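Local coordinates for protein sulfite reductase [ferredoxin] (Mycobacterium tuberculosis, PDB 1ZJ8) that catalyses the six-electron reduction of sulfite to hydrogen sulfide with reduced ferredoxin, using a siroheme and a [4Fe-4S] cluster, at residues A[54-57]-A[58-62]; A[125-128]-A[129-133]; A[315-318]-A[319-323]; A[525-528]-A[529-533]; A[533-536]-A[537-541]. One frame throughout, in Å; residues are numbered along the deposited sequence.

Interaction 1 of 5, residues A[54-57]-A[58-62]; sequences ENIY and AKQGF
Residues 54-57 and 58-62 span the end of helix 49-60 and the first residues after it, where Gly61 N bonds to Tyr57 O at 2.9 Å while Lys59 N takes Ile56 O at 3.0 Å, three residues back rather than four. Gln60 N adds a weak bond to Ile56 O at 3.4 Å. The carbonyl one step earlier, Asn55 O, is met by a side chain: Lys59 folds back along the helix and brings NZ to within 3.2 Å of it in a hydrogen bond. Bends at chi2 (74°), chi3 and chi4 (-71°) allow this return, and they bring Lys59 CE to 3.6 Å from Glu54 O. The amine approaches Asn55 O with a 19° tilt from the carbonyl plane. Glu54 itself forms a salt bridge with Arg50 on the same helix. On the exposed flank the methyl CG2 of Ile56 rests 3.8 Å from Gln60 OE1, the two side chains crossing at a slant. Gly61, the first residue to leave helical phi/psi, has a positive phi, a conformation glycine adopts readily. Tyr57 points the other way, into the protein, where its hydroxyl is hydrogen-bonded to Asp69 OD2 of helix 67-73. The ring lies against Ser64 and Ile65 in the connecting loop, against Phe74 just past that helix, and against Val151 after strand 144-149.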
loop_
_atom_site.group_PDB
_atom_site.type_symbol
_atom_site.label_atom_id
_atom_site.label_comp_id
_atom_site.label_asym_id
_atom_site.label_seq_id
_atom_site.Cartn_x
_atom_site.Cartn_y
_atom_site.Cartn_z
ATOM N N GLU A 54 15.917 -21.522 -9.030
ATOM C CA GLU A 54 15.492 -22.630 -9.892
ATOM C C GLU A 54 16.523 -23.750 -9.963
ATOM O O GLU A 54 16.143 -24.912 -10.134
ATOM C CB GLU A 54 15.202 -22.163 -11.313
ATOM C CG GLU A 54 14.090 -21.145 -11.442
ATOM C CD GLU A 54 14.319 -20.218 -12.616
ATOM O OE1 GLU A 54 15.486 -20.103 -13.045
ATOM O OE2 GLU A 54 13.343 -19.606 -13.104
ATOM N N ASN A 55 17.810 -23.400 -9.857
ATOM C CA ASN A 55 18.902 -24.391 -9.888
ATOM C C ASN A 55 19.128 -25.041 -8.525
ATOM O O ASN A 55 18.946 -26.247 -8.364
ATOM C CB ASN A 55 20.224 -23.748 -10.338
ATOM C CG ASN A 55 20.223 -23.336 -11.806
ATOM O OD1 ASN A 55 19.345 -23.731 -12.598
ATOM N ND2 ASN A 55 21.226 -22.537 -12.182
ATOM N N ILE A 56 19.513 -24.218 -7.551
ATOM C CA ILE A 56 19.897 -24.684 -6.210
ATOM C C ILE A 56 18.697 -24.814 -5.254
ATOM O O ILE A 56 18.182 -25.924 -5.020
ATOM C CB ILE A 56 20.965 -23.717 -5.539
ATOM C CG1 ILE A 56 22.171 -23.462 -6.470
ATOM C CG2 ILE A 56 21.405 -24.250 -4.171
ATOM C CD1 ILE A 56 22.832 -24.723 -7.025
ATOM N N TYR A 57 18.239 -23.665 -4.756
ATOM C CA TYR A 57 17.421 -23.592 -3.547
ATOM C C TYR A 57 16.088 -24.347 -3.622
ATOM O O TYR A 57 15.693 -24.991 -2.650
ATOM C CB TYR A 57 17.170 -22.124 -3.164
ATOM C CG TYR A 57 18.428 -21.280 -2.937
ATOM C CD1 TYR A 57 19.510 -21.767 -2.194
ATOM C CD2 TYR A 57 18.521 -19.975 -3.441
ATOM C CE1 TYR A 57 20.667 -20.986 -1.984
ATOM C CE2 TYR A 57 19.667 -19.184 -3.232
ATOM C CZ TYR A 57 20.733 -19.695 -2.495
ATOM O OH TYR A 57 21.859 -18.926 -2.272
ATOM N N ALA A 58 15.410 -24.293 -4.765
ATOM C CA ALA A 58 14.119 -24.966 -4.919
ATOM C C ALA A 58 14.213 -26.486 -4.777
ATOM O O ALA A 58 13.183 -27.166 -4.728
ATOM C CB ALA A 58 13.494 -24.608 -6.268
ATOM N N LYS A 59 15.438 -27.021 -4.734
ATOM C CA LYS A 59 15.654 -28.464 -4.564
ATOM C C LYS A 59 16.136 -28.825 -3.165
ATOM O O LYS A 59 15.588 -29.726 -2.539
ATOM C CB LYS A 59 16.628 -29.000 -5.609
ATOM C CG LYS A 59 15.961 -29.373 -6.928
ATOM C CD LYS A 59 15.561 -28.138 -7.736
ATOM C CE LYS A 59 15.657 -28.398 -9.235
ATOM N NZ LYS A 59 17.079 -28.510 -9.685
ATOM N N GLN A 60 17.164 -28.135 -2.681
ATOM C CA GLN A 60 17.680 -28.395 -1.323
ATOM C C GLN A 60 16.771 -27.909 -0.180
ATOM O O GLN A 60 16.840 -28.442 0.935
ATOM C CB GLN A 60 19.060 -27.761 -1.106
ATOM C CG GLN A 60 20.250 -28.673 -1.347
ATOM C CD GLN A 60 20.720 -28.607 -2.767
ATOM O OE1 GLN A 60 21.662 -27.881 -3.082
ATOM N NE2 GLN A 60 20.047 -29.341 -3.647
ATOM N N GLY A 61 15.967 -26.877 -0.437
ATOM C CA GLY A 61 15.075 -26.320 0.584
ATOM C C GLY A 61 15.664 -25.127 1.317
ATOM O O GLY A 61 16.687 -24.569 0.906
ATOM N N PHE A 62 15.015 -24.747 2.416
ATOM C CA PHE A 62 15.311 -23.492 3.132
ATOM C C PHE A 62 16.766 -23.407 3.613
ATOM O O PHE A 62 17.358 -22.321 3.630
ATOM C CB PHE A 62 14.354 -23.338 4.332
ATOM C CG PHE A 62 14.429 -21.991 5.038
ATOM C CD1 PHE A 62 15.400 -21.737 6.007
ATOM C CD2 PHE A 62 13.493 -20.996 4.771
ATOM C CE1 PHE A 62 15.452 -20.491 6.677
ATOM C CE2 PHE A 62 13.539 -19.754 5.438
ATOM C CZ PHE A 62 14.515 -19.506 6.390
#

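Interaction 2 of 5, residues A[125-128]-A[129-133]; sequences GQIS and TEFAR
Phe131 sets the edge of its ring against Ile127, with ring atom CD1 4.0 Å from the methyl CG2, which lies in the ring plane. The pair marks the last turn of helix 118-131, in a ferredoxin-like half domain of the reductase. Phe131 CG lies anti to its own carbonyl carbon (chi1 -63°), which places it beside the backbone N, with CB 3.4 Å from Ile127 O; Glu130 CD sits 3.9 Å above one ring face, offset toward the rim. Both Ile127 and Phe131 also pack on Ile157 and Arg160 of helix 154-162, and Arg160 is the salt-bridge partner of Glu130 OE1. On another side of the turn, Ser128 OG is hydrogen-bonded to Thr135 O as the chain enters strand 135-138, while Ser128 and Ala132 touch Tyr146 of strand 144-149. The backbone stays alpha-helical up to the point of exit: Phe131 N bonds to Ile127 O at 2.7 Å, and a further i+4 bond runs from Ala132 N to Ser128 O at 2.9 Å.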
loop_
_atom_site.group_PDB
_atom_site.type_symbol
_atom_site.label_atom_id
_atom_site.label_comp_id
_atom_site.label_asym_id
_atom_site.label_seq_id
_atom_site.Cartn_x
_atom_site.Cartn_y
_atom_site.Cartn_z
ATOM N N GLY A 125 -6.197 -17.550 -7.473
ATOM C CA GLY A 125 -7.024 -18.281 -6.534
ATOM C C GLY A 125 -6.522 -19.684 -6.302
ATOM O O GLY A 125 -6.486 -20.160 -5.169
ATOM N N GLN A 126 -6.131 -20.335 -7.393
ATOM C CA GLN A 126 -5.664 -21.719 -7.359
ATOM C C GLN A 126 -4.273 -21.878 -6.758
ATOM O O GLN A 126 -4.044 -22.812 -5.989
ATOM C CB GLN A 126 -5.691 -22.270 -8.763
ATOM C CG GLN A 126 -7.111 -22.369 -9.297
ATOM C CD GLN A 126 -7.174 -22.528 -10.788
ATOM O OE1 GLN A 126 -6.157 -22.433 -11.489
ATOM N NE2 GLN A 126 -8.382 -22.776 -11.293
ATOM N N ILE A 127 -3.362 -20.964 -7.103
ATOM C CA ILE A 127 -2.061 -20.878 -6.452
ATOM C C ILE A 127 -2.271 -20.878 -4.932
ATOM O O ILE A 127 -1.631 -21.663 -4.227
ATOM C CB ILE A 127 -1.242 -19.584 -6.853
ATOM C CG1 ILE A 127 -1.030 -19.421 -8.378
ATOM C CG2 ILE A 127 0.111 -19.577 -6.209
ATOM C CD1 ILE A 127 -0.932 -20.687 -9.179
ATOM N N SER A 128 -3.165 -20.009 -4.433
ATOM C CA SER A 128 -3.336 -19.811 -2.982
ATOM C C SER A 128 -3.838 -21.085 -2.320
ATOM O O SER A 128 -3.259 -21.548 -1.315
ATOM C CB SER A 128 -4.321 -18.678 -2.683
ATOM O OG SER A 128 -4.574 -18.535 -1.282
ATOM N N THR A 129 -4.906 -21.645 -2.895
ATOM C CA THR A 129 -5.568 -22.823 -2.337
ATOM C C THR A 129 -4.583 -23.994 -2.231
ATOM O O THR A 129 -4.594 -24.746 -1.254
ATOM C CB THR A 129 -6.814 -23.244 -3.199
ATOM O OG1 THR A 129 -7.648 -22.104 -3.483
ATOM C CG2 THR A 129 -7.644 -24.289 -2.478
ATOM N N GLU A 130 -3.695 -24.093 -3.219
ATOM C CA GLU A 130 -2.793 -25.231 -3.375
ATOM C C GLU A 130 -1.430 -25.044 -2.747
ATOM O O GLU A 130 -0.875 -25.993 -2.238
ATOM C CB GLU A 130 -2.596 -25.525 -4.861
ATOM C CG GLU A 130 -2.227 -26.968 -5.177
ATOM C CD GLU A 130 -1.544 -27.110 -6.545
ATOM O OE1 GLU A 130 -2.276 -27.098 -7.584
ATOM O OE2 GLU A 130 -0.281 -27.234 -6.562
ATOM N N PHE A 131 -0.872 -23.843 -2.801
ATOM C CA PHE A 131 0.485 -23.611 -2.291
ATOM C C PHE A 131 0.603 -22.706 -1.082
ATOM O O PHE A 131 1.696 -22.615 -0.532
ATOM C CB PHE A 131 1.365 -22.976 -3.365
ATOM C CG PHE A 131 1.584 -23.831 -4.568
ATOM C CD1 PHE A 131 1.471 -23.282 -5.836
ATOM C CD2 PHE A 131 1.926 -25.179 -4.434
ATOM C CE1 PHE A 131 1.676 -24.054 -6.941
ATOM C CE2 PHE A 131 2.147 -25.962 -5.534
ATOM C CZ PHE A 131 2.018 -25.406 -6.793
ATOM N N ALA A 132 -0.466 -22.009 -0.689
ATOM C CA ALA A 132 -0.363 -21.002 0.385
ATOM C C ALA A 132 -1.291 -21.278 1.564
ATOM O O ALA A 132 -1.478 -20.415 2.417
ATOM C CB ALA A 132 -0.602 -19.579 -0.176
ATOM N N ARG A 133 -1.834 -22.490 1.630
ATOM C CA ARG A 133 -2.807 -22.875 2.654
ATOM C C ARG A 133 -4.055 -21.996 2.600
ATOM O O ARG A 133 -4.728 -21.788 3.614
ATOM C CB ARG A 133 -2.171 -22.876 4.050
ATOM C CG ARG A 133 -0.870 -23.724 4.157
ATOM C CD ARG A 133 -0.470 -23.979 5.620
ATOM N NE ARG A 133 0.953 -24.283 5.798
ATOM C CZ ARG A 133 1.480 -24.923 6.855
ATOM N NH1 ARG A 133 0.717 -25.369 7.857
ATOM N NH2 ARG A 133 2.794 -25.130 6.917
#

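Interaction 3 of 5, residues A[315-318]-A[319-323]; sequences REVL and ETEYL
Glu319 reaches back along helix 311-323 to Arg315, one turn earlier. Its CB lies 3.5 Å from Arg315 O, and CG is nearer that oxygen, at 3.3 Å. CD then passes alongside the aliphatic part of the arginine, 3.7 Å from Arg315 CG. At the tip, OE1 stays near the backbone, 3.7 Å from Arg315 O, while OE2 takes Arg315 NE at 3.0 Å in a salt bridge. The carboxylate and guanidinium planes are 61° apart and the donor stands above the carboxylate plane. Arg315 arrives fully stretched, chi1 178° with trans torsions out to NE, and its NH2 continues to Asp329 in a second salt bridge. OE2 of Glu319 is also gripped by Leu327 N, which ties this turn to the following loop. Next to it, Thr320 OG1 and N both donate to Glu316 O, the hydroxyl at 2.8 Å. Leu318 and Tyr322 face helix 277-291, and Tyr322 OH bonds to Asp290. Farther along, Leu318 O accepts from both Tyr322 N and Leu323 N, the latter at 3.0 Å. The arrangement is an i to i+4 salt bridge, the arginine N-terminal to the glutamate, on a helix with a wider pi-type turn at 319-323.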
loop_
_atom_site.group_PDB
_atom_site.type_symbol
_atom_site.label_atom_id
_atom_site.label_comp_id
_atom_site.label_asym_id
_atom_site.label_seq_id
_atom_site.Cartn_x
_atom_site.Cartn_y
_atom_site.Cartn_z
ATOM N N ARG A 315 13.870 20.349 -8.969
ATOM C CA ARG A 315 13.369 20.609 -10.316
ATOM C C ARG A 315 14.504 20.982 -11.254
ATOM O O ARG A 315 14.584 20.486 -12.374
ATOM C CB ARG A 315 12.334 21.749 -10.296
ATOM C CG ARG A 315 11.795 22.133 -11.686
ATOM C CD ARG A 315 10.471 22.921 -11.642
ATOM N NE ARG A 315 9.778 22.870 -12.934
ATOM C CZ ARG A 315 8.728 23.622 -13.275
ATOM N NH1 ARG A 315 8.202 24.493 -12.424
ATOM N NH2 ARG A 315 8.197 23.497 -14.486
ATOM N N GLU A 316 15.363 21.879 -10.780
ATOM C CA GLU A 316 16.560 22.303 -11.487
ATOM C C GLU A 316 17.423 21.115 -11.916
ATOM O O GLU A 316 17.798 21.003 -13.083
ATOM C CB GLU A 316 17.378 23.197 -10.550
ATOM C CG GLU A 316 18.639 23.775 -11.152
ATOM C CD GLU A 316 18.356 24.992 -12.029
ATOM O OE1 GLU A 316 19.016 26.047 -11.809
ATOM O OE2 GLU A 316 17.466 24.897 -12.923
ATOM N N VAL A 317 17.738 20.245 -10.961
ATOM C CA VAL A 317 18.614 19.088 -11.207
ATOM C C VAL A 317 17.978 18.085 -12.150
ATOM O O VAL A 317 18.675 17.413 -12.925
ATOM C CB VAL A 317 18.963 18.318 -9.888
ATOM C CG1 VAL A 317 19.590 16.939 -10.182
ATOM C CG2 VAL A 317 19.867 19.168 -8.963
ATOM N N LEU A 318 16.659 17.959 -12.050
ATOM C CA LEU A 318 15.914 17.045 -12.904
ATOM C C LEU A 318 16.013 17.549 -14.337
ATOM O O LEU A 318 16.447 16.809 -15.221
ATOM C CB LEU A 318 14.448 16.935 -12.427
ATOM C CG LEU A 318 13.472 16.007 -13.179
ATOM C CD1 LEU A 318 13.740 14.509 -12.909
ATOM C CD2 LEU A 318 12.051 16.378 -12.836
ATOM N N GLU A 319 15.657 18.817 -14.542
ATOM C CA GLU A 319 15.625 19.421 -15.886
ATOM C C GLU A 319 16.989 19.571 -16.558
ATOM O O GLU A 319 17.088 19.379 -17.765
ATOM C CB GLU A 319 14.968 20.795 -15.837
ATOM C CG GLU A 319 13.514 20.746 -15.529
ATOM C CD GLU A 319 12.974 22.095 -15.156
ATOM O OE1 GLU A 319 13.792 23.014 -14.951
ATOM O OE2 GLU A 319 11.734 22.232 -15.060
ATOM N N THR A 320 18.023 19.922 -15.797
ATOM C CA THR A 320 19.312 20.239 -16.407
ATOM C C THR A 320 20.261 19.051 -16.510
ATOM O O THR A 320 20.999 18.941 -17.481
ATOM C CB THR A 320 20.025 21.390 -15.688
ATOM O OG1 THR A 320 20.284 21.019 -14.321
ATOM C CG2 THR A 320 19.174 22.664 -15.765
ATOM N N GLU A 321 20.246 18.158 -15.534
ATOM C CA GLU A 321 21.162 17.029 -15.577
ATOM C C GLU A 321 20.571 15.811 -16.262
ATOM O O GLU A 321 21.302 15.068 -16.899
ATOM C CB GLU A 321 21.640 16.678 -14.166
ATOM C CG GLU A 321 22.181 17.890 -13.402
ATOM C CD GLU A 321 22.880 17.512 -12.115
ATOM O OE1 GLU A 321 23.356 16.355 -12.017
ATOM O OE2 GLU A 321 22.952 18.377 -11.210
ATOM N N TYR A 322 19.260 15.595 -16.148
ATOM C CA TYR A 322 18.641 14.344 -16.660
ATOM C C TYR A 322 17.720 14.528 -17.897
ATOM O O TYR A 322 17.887 13.814 -18.882
ATOM C CB TYR A 322 17.951 13.583 -15.506
ATOM C CG TYR A 322 18.957 13.050 -14.513
ATOM C CD1 TYR A 322 19.417 13.849 -13.468
ATOM C CD2 TYR A 322 19.489 11.765 -14.648
ATOM C CE1 TYR A 322 20.357 13.373 -12.566
ATOM C CE2 TYR A 322 20.443 11.275 -13.748
ATOM C CZ TYR A 322 20.869 12.086 -12.714
ATOM O OH TYR A 322 21.798 11.627 -11.813
ATOM N N LEU A 323 16.776 15.471 -17.861
ATOM C CA LEU A 323 15.878 15.691 -19.010
ATOM C C LEU A 323 16.541 16.509 -20.113
ATOM O O LEU A 323 16.154 16.403 -21.281
ATOM C CB LEU A 323 14.580 16.399 -18.596
ATOM C CG LEU A 323 13.589 15.619 -17.724
ATOM C CD1 LEU A 323 12.459 16.529 -17.256
ATOM C CD2 LEU A 323 13.023 14.402 -18.449
#

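Interaction 4 of 5, residues A[525-528]-A[529-533]; sequences HKVT and SDELG
Glu531 turns its carboxylate back over Thr528, so that OE1 accepts the backbone Thr528 N at 2.9 Å with an N-H...O angle of 163°. OE1 is met on its anti side, 29° out of the carboxylate plane. The side chain gets there because CG stands anti to the carbonyl carbon (chi1 -63°) and the chain runs on straight beyond it. In return Glu531 N donates to Thr528 O at 2.7 Å, with the donor well above the carbonyl plane, and closes a type I beta-turn whose central residues are Ser529 and Asp530. The turn is thus held twice, by its own backbone bond and by the glutamate side chain gripping the amide of its first residue. Along the other side of the turn the apolar groups cross at an angle. Val527 presents CG1, which is anti to its backbone N, to Glu531 CB at 3.9 Å and to Leu532 CD2 at 4.0 Å. The turn carries the chain from strand 520-528, an outermost strand of its mixed sheet, into helix 532-545. Val527 is hydrogen-bonded through its backbone to Phe504 of the antiparallel strand 500-508 and packs on Val506. Leu532 reaches Phe504, Phe488 of strand 486-494 and Leu448, so that it lies between the sheet and helix 442-455.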
loop_
_atom_site.group_PDB
_atom_site.type_symbol
_atom_site.label_atom_id
_atom_site.label_comp_id
_atom_site.label_asym_id
_atom_site.label_seq_id
_atom_site.Cartn_x
_atom_site.Cartn_y
_atom_site.Cartn_z
ATOM N N HIS A 525 -0.901 8.177 26.901
ATOM C CA HIS A 525 -1.970 7.394 26.288
ATOM C C HIS A 525 -1.473 6.068 25.720
ATOM O O HIS A 525 -0.589 6.024 24.861
ATOM C CB HIS A 525 -2.622 8.218 25.177
ATOM C CG HIS A 525 -4.052 7.870 24.920
ATOM N ND1 HIS A 525 -4.811 7.128 25.801
ATOM C CD2 HIS A 525 -4.878 8.203 23.897
ATOM C CE1 HIS A 525 -6.037 6.998 25.322
ATOM N NE2 HIS A 525 -6.102 7.643 24.169
ATOM N N LYS A 526 -2.040 4.985 26.236
ATOM C CA LYS A 526 -1.824 3.657 25.701
ATOM C C LYS A 526 -3.198 2.990 25.677
ATOM O O LYS A 526 -3.966 3.128 26.627
ATOM C CB LYS A 526 -0.836 2.861 26.576
ATOM C CG LYS A 526 0.640 3.353 26.545
ATOM C CD LYS A 526 1.410 2.893 27.819
ATOM C CE LYS A 526 2.940 3.080 27.715
ATOM N NZ LYS A 526 3.741 2.194 28.635
ATOM N N VAL A 527 -3.517 2.309 24.578
ATOM C CA VAL A 527 -4.765 1.540 24.468
ATOM C C VAL A 527 -4.397 0.079 24.252
ATOM O O VAL A 527 -3.728 -0.259 23.271
ATOM C CB VAL A 527 -5.672 2.028 23.301
ATOM C CG1 VAL A 527 -6.884 1.110 23.143
ATOM C CG2 VAL A 527 -6.129 3.465 23.528
ATOM N N THR A 528 -4.810 -0.784 25.172
ATOM C CA THR A 528 -4.507 -2.196 25.043
ATOM C C THR A 528 -5.356 -2.814 23.956
ATOM O O THR A 528 -6.474 -2.370 23.693
ATOM C CB THR A 528 -4.778 -2.936 26.332
ATOM O OG1 THR A 528 -5.946 -2.380 26.947
ATOM C CG2 THR A 528 -3.584 -2.812 27.273
ATOM N N SER A 529 -4.820 -3.856 23.338
ATOM C CA SER A 529 -5.507 -4.534 22.252
ATOM C C SER A 529 -6.907 -5.041 22.632
ATOM O O SER A 529 -7.745 -5.225 21.772
ATOM C CB SER A 529 -4.664 -5.689 21.745
ATOM O OG SER A 529 -5.324 -6.334 20.684
ATOM N N ASP A 530 -7.166 -5.278 23.911
ATOM C CA ASP A 530 -8.509 -5.657 24.344
ATOM C C ASP A 530 -9.445 -4.446 24.362
ATOM O O ASP A 530 -10.646 -4.576 24.162
ATOM C CB ASP A 530 -8.475 -6.274 25.749
ATOM C CG ASP A 530 -7.529 -7.469 25.854
ATOM O OD1 ASP A 530 -7.745 -8.495 25.155
ATOM O OD2 ASP A 530 -6.567 -7.371 26.646
ATOM N N GLU A 531 -8.895 -3.267 24.615
ATOM C CA GLU A 531 -9.706 -2.052 24.762
ATOM C C GLU A 531 -10.078 -1.333 23.463
ATOM O O GLU A 531 -10.779 -0.325 23.529
ATOM C CB GLU A 531 -8.964 -1.033 25.638
ATOM C CG GLU A 531 -8.687 -1.456 27.079
ATOM C CD GLU A 531 -7.689 -0.514 27.795
ATOM O OE1 GLU A 531 -6.758 0.006 27.120
ATOM O OE2 GLU A 531 -7.831 -0.309 29.033
ATOM N N LEU A 532 -9.606 -1.798 22.305
ATOM C CA LEU A 532 -9.774 -1.030 21.065
ATOM C C LEU A 532 -11.234 -0.688 20.795
ATOM O O LEU A 532 -11.545 0.447 20.450
ATOM C CB LEU A 532 -9.208 -1.782 19.860
ATOM C CG LEU A 532 -7.697 -1.981 19.695
ATOM C CD1 LEU A 532 -7.417 -2.783 18.460
ATOM C CD2 LEU A 532 -7.009 -0.655 19.585
ATOM N N GLY A 533 -12.121 -1.673 20.948
ATOM C CA GLY A 533 -13.558 -1.476 20.756
ATOM C C GLY A 533 -14.148 -0.545 21.784
ATOM O O GLY A 533 -14.975 0.306 21.462
#

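Interaction 5 of 5, residues A[533-536]-A[537-541]; sequences GDYI and DRVVR
The ring of Tyr535 carries Val539 CB over one face, 4.2 Å above the plane and offset toward the rim, while Arg538 NH2 comes in at the ring edge, near its plane, 3.7 Å from CD1. The guanidinium stands almost upright against the ring, their planes 82° apart. One face of this guanidinium lies over the helix backbone, with Tyr535 CA 3.6 Å above its plane, and Asp534 O is on the same face. A bend at chi3 (57°) folds the arginine back over that turn. Arg538 NE bonds to Arg566 O and Tyr535 OH to Leu565 O, so both residues hold the C-terminal tail of the chain. On another side of the helix Ile536 and Val540 lie side by side and point the same way, their CG2 methyls 3.9 Å apart. On a further flank Asp537 and Arg541 form a salt bridge whose hydrogen bond, from Arg541 NE to Asp537 OD1 at 3.0 Å, is weak. Arg541 also pairs with Asp458, and Asp534 with Arg455. Ile536 packs on Ile486 and Phe488 of strand 486-494 and on Leu452 of helix 442-455, and Tyr535 on Val506 and Leu508 of strand 500-508. With its apolar side toward the sheet and that helix and charged residues elsewhere, this is an amphipathic alpha-helix laid on a mixed beta-sheet in a 4Fe-4S domain.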
loop_
_atom_site.group_PDB
_atom_site.type_symbol
_atom_site.label_atom_id
_atom_site.label_comp_id
_atom_site.label_asym_id
_atom_site.label_seq_id
_atom_site.Cartn_x
_atom_site.Cartn_y
_atom_site.Cartn_z
ATOM N N GLY A 533 -12.121 -1.673 20.948
ATOM C CA GLY A 533 -13.558 -1.476 20.756
ATOM C C GLY A 533 -14.148 -0.545 21.784
ATOM O O GLY A 533 -14.975 0.306 21.462
ATOM N N ASP A 534 -13.728 -0.706 23.033
ATOM C CA ASP A 534 -14.151 0.193 24.103
ATOM C C ASP A 534 -13.766 1.627 23.784
ATOM O O ASP A 534 -14.583 2.540 23.865
ATOM C CB ASP A 534 -13.482 -0.182 25.430
ATOM C CG ASP A 534 -13.913 -1.538 25.958
ATOM O OD1 ASP A 534 -15.124 -1.792 26.055
ATOM O OD2 ASP A 534 -13.032 -2.341 26.317
ATOM N N TYR A 535 -12.504 1.813 23.431
ATOM C CA TYR A 535 -11.974 3.142 23.159
ATOM C C TYR A 535 -12.668 3.837 21.984
ATOM O O TYR A 535 -13.082 4.989 22.096
ATOM C CB TYR A 535 -10.472 3.066 22.884
ATOM C CG TYR A 535 -9.941 4.364 22.360
ATOM C CD1 TYR A 535 -9.472 5.336 23.223
ATOM C CD2 TYR A 535 -9.961 4.641 21.007
ATOM C CE1 TYR A 535 -9.017 6.534 22.750
ATOM C CE2 TYR A 535 -9.509 5.831 20.521
ATOM C CZ TYR A 535 -9.033 6.774 21.391
ATOM O OH TYR A 535 -8.571 7.979 20.901
ATOM N N ILE A 536 -12.762 3.137 20.855
ATOM C CA ILE A 536 -13.432 3.668 19.666
ATOM C C ILE A 536 -14.867 4.087 20.002
ATOM O O ILE A 536 -15.310 5.168 19.623
ATOM C CB ILE A 536 -13.527 2.625 18.516
ATOM C CG1 ILE A 536 -12.159 2.190 18.011
ATOM C CG2 ILE A 536 -14.316 3.193 17.338
ATOM C CD1 ILE A 536 -11.364 3.295 17.494
ATOM N N ASP A 537 -15.585 3.203 20.692
ATOM C CA ASP A 537 -16.945 3.472 21.127
ATOM C C ASP A 537 -16.997 4.742 21.969
ATOM O O ASP A 537 -17.781 5.650 21.678
ATOM C CB ASP A 537 -17.474 2.281 21.931
ATOM C CG ASP A 537 -18.873 2.518 22.509
ATOM O OD1 ASP A 537 -19.853 1.972 21.961
ATOM O OD2 ASP A 537 -18.994 3.232 23.528
ATOM N N ARG A 538 -16.154 4.799 23.004
ATOM C CA ARG A 538 -16.082 5.957 23.891
ATOM C C ARG A 538 -15.911 7.222 23.060
ATOM O O ARG A 538 -16.758 8.109 23.110
ATOM C CB ARG A 538 -14.924 5.781 24.877
ATOM C CG ARG A 538 -14.775 6.858 25.939
ATOM C CD ARG A 538 -13.932 6.342 27.119
ATOM N NE ARG A 538 -12.592 5.864 26.745
ATOM C CZ ARG A 538 -12.148 4.595 26.814
ATOM N NH1 ARG A 538 -12.917 3.581 27.213
ATOM N NH2 ARG A 538 -10.896 4.327 26.449
ATOM N N VAL A 539 -14.846 7.269 22.260
ATOM C CA VAL A 539 -14.453 8.492 21.558
ATOM C C VAL A 539 -15.466 8.926 20.504
ATOM O O VAL A 539 -15.729 10.115 20.328
ATOM C CB VAL A 539 -13.041 8.355 20.912
ATOM C CG1 VAL A 539 -13.091 7.647 19.554
ATOM C CG2 VAL A 539 -12.398 9.718 20.752
ATOM N N VAL A 540 -16.046 7.954 19.818
ATOM C CA VAL A 540 -16.995 8.237 18.754
ATOM C C VAL A 540 -18.307 8.725 19.364
ATOM O O VAL A 540 -18.985 9.561 18.790
ATOM C CB VAL A 540 -17.215 6.994 17.845
ATOM C CG1 VAL A 540 -18.397 7.194 16.906
ATOM C CG2 VAL A 540 -15.941 6.673 17.041
ATOM N N ARG A 541 -18.665 8.215 20.533
ATOM C CA ARG A 541 -19.833 8.718 21.230
ATOM C C ARG A 541 -19.603 10.146 21.722
ATOM O O ARG A 541 -20.484 10.979 21.575
ATOM C CB ARG A 541 -20.196 7.773 22.369
ATOM C CG ARG A 541 -20.683 6.435 21.857
ATOM C CD ARG A 541 -21.292 5.597 22.959
ATOM N NE ARG A 541 -21.725 4.321 22.422
ATOM C CZ ARG A 541 -22.764 4.177 21.611
ATOM N NH1 ARG A 541 -23.513 5.221 21.273
ATOM N NH2 ARG A 541 -23.072 2.973 21.147
#

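Overall arrangement
The five contacts follow one another along the chain without interleaving. Interactions 1 and 2 close helices 49-60 and 118-131, their centres about 20 Å apart on the same side of the molecule. Interaction 3, on helix 311-323 in the first nitrite and sulfite reductase 4Fe-4S domain, lies across the molecule's centre from interactions 2, 4 and 5, with centres about 47 to 50 Å away. Interactions 4 and 5 are one continuous unit: they share Gly533, their centres are about 10 Å apart, and Val527 CG2 meets Tyr535 CD1 at 3.8 Å. There strand 520-528 and helix 532-545 pack together in the second such domain. All five are local helix or turn contacts of the scaffold, and none involves the cysteines of the [4Fe-4S] cluster.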